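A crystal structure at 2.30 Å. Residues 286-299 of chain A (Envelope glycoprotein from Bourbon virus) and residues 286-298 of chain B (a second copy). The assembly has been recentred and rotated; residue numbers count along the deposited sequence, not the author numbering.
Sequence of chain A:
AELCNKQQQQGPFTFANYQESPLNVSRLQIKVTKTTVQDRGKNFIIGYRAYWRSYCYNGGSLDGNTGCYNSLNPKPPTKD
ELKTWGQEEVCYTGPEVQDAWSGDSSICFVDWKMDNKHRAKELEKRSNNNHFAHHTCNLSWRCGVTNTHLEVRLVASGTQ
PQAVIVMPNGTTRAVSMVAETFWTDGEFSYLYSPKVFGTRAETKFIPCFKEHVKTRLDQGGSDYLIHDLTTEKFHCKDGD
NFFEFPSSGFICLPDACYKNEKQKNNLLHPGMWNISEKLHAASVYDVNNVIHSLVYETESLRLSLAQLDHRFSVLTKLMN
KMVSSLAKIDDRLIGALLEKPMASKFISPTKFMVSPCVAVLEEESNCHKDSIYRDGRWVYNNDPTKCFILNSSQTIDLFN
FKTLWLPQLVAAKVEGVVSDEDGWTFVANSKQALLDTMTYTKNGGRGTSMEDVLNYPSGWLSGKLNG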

# COMPACT_ATOMS: atom_id res chain seq x y z
N ASP A 286 6.81 1.91 -0.46
CA ASP A 286 6.07 2.52 -1.56
C ASP A 286 5.05 3.52 -1.03
O ASP A 286 4.95 4.64 -1.54
CB ASP A 286 5.38 1.44 -2.39
CG ASP A 286 6.36 0.54 -3.11
OD1 ASP A 286 7.56 0.86 -3.11
OD2 ASP A 286 5.93 -0.49 -3.66
N VAL A 287 4.29 3.13 -0.00
CA VAL A 287 3.28 4.02 0.55
C VAL A 287 3.92 5.22 1.21
O VAL A 287 3.41 6.35 1.12
CB VAL A 287 2.37 3.23 1.52
CG1 VAL A 287 1.38 4.16 2.21
CG2 VAL A 287 1.63 2.15 0.77
N ASN A 288 5.06 5.02 1.89
CA ASN A 288 5.78 6.15 2.46
C ASN A 288 6.32 7.08 1.38
O ASN A 288 6.48 8.28 1.62
CB ASN A 288 6.92 5.64 3.35
CG ASN A 288 6.47 5.37 4.78
OD1 ASN A 288 5.40 5.82 5.20
ND2 ASN A 288 7.29 4.65 5.53
N ASN A 289 6.61 6.55 0.19
CA ASN A 289 7.00 7.40 -0.93
C ASN A 289 5.84 8.26 -1.41
O ASN A 289 6.01 9.45 -1.69
CB ASN A 289 7.54 6.54 -2.07
CG ASN A 289 8.41 7.31 -3.04
OD1 ASN A 289 9.31 8.06 -2.64
ND2 ASN A 289 8.16 7.13 -4.33
N VAL A 290 4.64 7.67 -1.51
CA VAL A 290 3.45 8.44 -1.85
C VAL A 290 3.21 9.51 -0.80
O VAL A 290 2.79 10.63 -1.12
CB VAL A 290 2.24 7.50 -2.01
CG1 VAL A 290 0.94 8.30 -2.07
CG2 VAL A 290 2.39 6.64 -3.25
N ILE A 291 3.47 9.19 0.47
CA ILE A 291 3.34 10.17 1.54
C ILE A 291 4.29 11.33 1.31
O ILE A 291 3.92 12.51 1.43
CB ILE A 291 3.58 9.51 2.90
CG1 ILE A 291 2.37 8.66 3.30
CG2 ILE A 291 3.89 10.55 3.97
CD1 ILE A 291 2.54 7.96 4.62
N HIS A 292 5.54 11.02 0.96
CA HIS A 292 6.53 12.07 0.73
C HIS A 292 6.19 12.90 -0.50
O HIS A 292 6.42 14.11 -0.53
CB HIS A 292 7.92 11.45 0.59
CG HIS A 292 8.55 11.10 1.90
ND1 HIS A 292 8.91 12.05 2.83
CD2 HIS A 292 8.88 9.91 2.44
CE1 HIS A 292 9.44 11.46 3.88
NE2 HIS A 292 9.44 10.16 3.68
N SER A 293 5.65 12.25 -1.54
CA SER A 293 5.20 13.00 -2.71
C SER A 293 4.03 13.91 -2.36
O SER A 293 3.89 14.98 -2.96
CB SER A 293 4.83 12.04 -3.84
OG SER A 293 3.62 11.35 -3.57
N LEU A 294 3.20 13.51 -1.40
CA LEU A 294 2.09 14.36 -0.99
C LEU A 294 2.59 15.57 -0.21
O LEU A 294 2.10 16.68 -0.40
CB LEU A 294 1.09 13.56 -0.16
CG LEU A 294 -0.18 14.33 0.24
CD1 LEU A 294 -0.74 15.08 -0.95
CD2 LEU A 294 -1.23 13.39 0.82
N VAL A 295 3.57 15.36 0.67
CA VAL A 295 4.16 16.48 1.40
C VAL A 295 4.80 17.46 0.42
O VAL A 295 4.65 18.68 0.56
CB VAL A 295 5.18 15.96 2.43
CG1 VAL A 295 5.91 17.12 3.10
CG2 VAL A 295 4.48 15.10 3.48
N TYR A 296 5.51 16.94 -0.59
CA TYR A 296 6.12 17.80 -1.60
C TYR A 296 5.08 18.62 -2.35
O TYR A 296 5.29 19.80 -2.64
CB TYR A 296 6.93 16.94 -2.57
CG TYR A 296 7.74 17.71 -3.59
CD1 TYR A 296 7.25 17.94 -4.87
CD2 TYR A 296 9.01 18.18 -3.28
CE1 TYR A 296 7.99 18.64 -5.81
CE2 TYR A 296 9.76 18.88 -4.22
CZ TYR A 296 9.24 19.10 -5.48
OH TYR A 296 9.98 19.80 -6.41
N GLU A 297 3.94 18.00 -2.68
CA GLU A 297 2.88 18.73 -3.37
C GLU A 297 2.16 19.70 -2.45
O GLU A 297 1.70 20.75 -2.90
CB GLU A 297 1.88 17.75 -3.98
CG GLU A 297 2.38 17.09 -5.25
CD GLU A 297 2.54 18.09 -6.39
OE1 GLU A 297 1.51 18.54 -6.93
OE2 GLU A 297 3.70 18.41 -6.73
N THR A 298 2.06 19.36 -1.16
CA THR A 298 1.43 20.28 -0.22
C THR A 298 2.30 21.51 0.02
O THR A 298 1.78 22.62 0.16
CB THR A 298 1.13 19.54 1.09
OG1 THR A 298 0.08 18.59 0.87
CG2 THR A 298 0.70 20.52 2.18
N GLU A 299 3.62 21.33 0.05
CA GLU A 299 4.50 22.49 0.16
C GLU A 299 4.42 23.35 -1.09
O GLU A 299 4.37 24.58 -1.00
CB GLU A 299 5.94 22.05 0.42
CG GLU A 299 6.18 21.47 1.80
CD GLU A 299 6.31 22.53 2.88
OE1 GLU A 299 7.27 22.46 3.67
OE2 GLU A 299 5.44 23.43 2.96
N ASP B 286 -3.44 0.99 6.12
CA ASP B 286 -2.47 2.06 5.94
C ASP B 286 -2.82 2.92 4.74
O ASP B 286 -2.81 4.16 4.82
CB ASP B 286 -1.07 1.46 5.78
CG ASP B 286 -0.58 0.77 7.03
OD1 ASP B 286 -1.25 0.90 8.08
OD2 ASP B 286 0.46 0.09 6.97
N VAL B 287 -3.15 2.29 3.61
CA VAL B 287 -3.48 3.04 2.41
C VAL B 287 -4.78 3.82 2.60
O VAL B 287 -4.91 4.95 2.13
CB VAL B 287 -3.55 2.09 1.20
CG1 VAL B 287 -4.02 2.82 -0.05
CG2 VAL B 287 -2.19 1.47 0.96
N ASN B 288 -5.75 3.22 3.29
CA ASN B 288 -6.98 3.95 3.61
C ASN B 288 -6.72 5.13 4.53
O ASN B 288 -7.45 6.12 4.49
CB ASN B 288 -8.01 3.00 4.22
CG ASN B 288 -8.85 2.29 3.17
OD1 ASN B 288 -8.88 2.69 2.01
ND2 ASN B 288 -9.54 1.23 3.58
N ASN B 289 -5.68 5.04 5.37
CA ASN B 289 -5.30 6.18 6.20
C ASN B 289 -4.72 7.31 5.35
O ASN B 289 -5.04 8.48 5.56
CB ASN B 289 -4.29 5.74 7.26
CG ASN B 289 -4.20 6.69 8.43
OD1 ASN B 289 -5.22 7.10 8.99
ND2 ASN B 289 -2.98 7.04 8.82
N VAL B 290 -3.87 6.97 4.37
CA VAL B 290 -3.36 7.97 3.44
C VAL B 290 -4.51 8.60 2.67
O VAL B 290 -4.50 9.80 2.39
CB VAL B 290 -2.32 7.33 2.49
CG1 VAL B 290 -2.00 8.26 1.33
CG2 VAL B 290 -1.06 6.98 3.26
N ILE B 291 -5.52 7.80 2.32
CA ILE B 291 -6.70 8.32 1.65
C ILE B 291 -7.40 9.35 2.54
O ILE B 291 -7.79 10.43 2.08
CB ILE B 291 -7.65 7.17 1.27
CG1 ILE B 291 -7.10 6.42 0.06
CG2 ILE B 291 -9.05 7.70 0.98
CD1 ILE B 291 -7.96 5.26 -0.37
N HIS B 292 -7.57 9.02 3.82
CA HIS B 292 -8.24 9.93 4.74
C HIS B 292 -7.41 11.19 4.97
O HIS B 292 -7.97 12.28 5.12
CB HIS B 292 -8.51 9.22 6.06
CG HIS B 292 -9.71 8.33 6.03
ND1 HIS B 292 -10.99 8.81 5.86
CD2 HIS B 292 -9.83 6.98 6.13
CE1 HIS B 292 -11.85 7.80 5.87
NE2 HIS B 292 -11.17 6.68 6.03
N SER B 293 -6.09 11.06 5.02
CA SER B 293 -5.24 12.23 5.13
C SER B 293 -5.34 13.10 3.88
O SER B 293 -5.21 14.33 3.97
CB SER B 293 -3.79 11.82 5.38
OG SER B 293 -3.19 11.25 4.23
N LEU B 294 -5.58 12.49 2.72
CA LEU B 294 -5.75 13.28 1.50
C LEU B 294 -7.07 14.03 1.51
O LEU B 294 -7.13 15.19 1.10
CB LEU B 294 -5.65 12.38 0.27
CG LEU B 294 -5.70 13.11 -1.07
CD1 LEU B 294 -4.78 14.32 -1.05
CD2 LEU B 294 -5.33 12.17 -2.22
N VAL B 295 -8.14 13.38 1.97
CA VAL B 295 -9.42 14.06 2.10
C VAL B 295 -9.31 15.24 3.06
O VAL B 295 -9.83 16.33 2.79
CB VAL B 295 -10.51 13.06 2.54
CG1 VAL B 295 -11.82 13.78 2.80
CG2 VAL B 295 -10.70 11.98 1.48
N TYR B 296 -8.61 15.04 4.18
CA TYR B 296 -8.41 16.11 5.15
C TYR B 296 -7.66 17.28 4.53
O TYR B 296 -7.99 18.45 4.79
CB TYR B 296 -7.67 15.57 6.37
CG TYR B 296 -7.51 16.54 7.52
CD1 TYR B 296 -6.36 17.29 7.66
CD2 TYR B 296 -8.52 16.69 8.46
CE1 TYR B 296 -6.21 18.17 8.72
CE2 TYR B 296 -8.37 17.57 9.52
CZ TYR B 296 -7.22 18.31 9.64
OH TYR B 296 -7.07 19.19 10.69
N GLU B 297 -6.65 17.00 3.72
CA GLU B 297 -5.89 18.06 3.07
C GLU B 297 -6.69 18.71 1.95
O GLU B 297 -6.53 19.91 1.69
CB GLU B 297 -4.57 17.52 2.53
CG GLU B 297 -3.52 17.33 3.60
CD GLU B 297 -3.07 18.63 4.22
OE1 GLU B 297 -2.35 19.39 3.54
OE2 GLU B 297 -3.44 18.90 5.38
N THR B 298 -7.54 17.94 1.27
CA THR B 298 -8.37 18.52 0.22
C THR B 298 -9.43 19.45 0.81
O THR B 298 -9.75 20.49 0.23
CB THR B 298 -9.00 17.41 -0.61
OG1 THR B 298 -7.98 16.76 -1.38
CG2 THR B 298 -10.06 17.96 -1.56
O HOH W 1 -2.30 19.06 0.61

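The two stretches are helical segments from two copies of the envelope glycoprotein. They run nearly parallel, with 8° between their directions and 10.9 Å between their axes at closest approach. Together they bury 375 Å². No direct hydrogen bond crosses between them, so side-chain packing and one water make the contact.

Val B290 is the main bump. Its CA-to-CB bond points toward chain A, and its side chain enters a hollow lined by Val A287, Val A290 and Ile A291. Val B290 CG2 lies 3.9 Å from Val A287 CG1 and 3.8 Å from Ile A291 CG1. Its other methyl, Val B290 CG1, is 4.5 Å from Val A290 CG1, a looser fit. A branched, compact valine suits this place because its two methyls reach different walls. Ile A291 leaves its backbone sideways, but the end of its side chain comes nearer and closes one wall.

Toward the N-terminal end, Val A287 and Val B287 meet, with Val A287 CG2 3.9 Å from Val B287 CG2. The match is not symmetric: the CA-to-CB bond of Val A287 points toward chain B, that of Val B287 sideways.

Farther toward the C-terminal end, the CA-to-CB bond of Leu A294 points toward chain B. Leu A294 CD1 is 4.1 Å from Leu B294 CD1, and Leu A294 CD2 is 4.5 Å from Ser B293 OG. Ser B293 lies beside Leu A294 and makes only a loose contact with it. Its hydroxyl turns back to its own helix, where Ser B293 OG donates to Val B290 O at 2.7 Å.

The last level is more polar. Thr A298 CG2 lies 3.5 Å from Glu B297 OE1. A water joins the same two residues, 2.4 Å from Thr A298 OG1, and donates to Glu B297 OE1 at 2.9 Å. Threonine suits this place because its hydroxyl reaches the water; its methyl merely packs against the carboxylate.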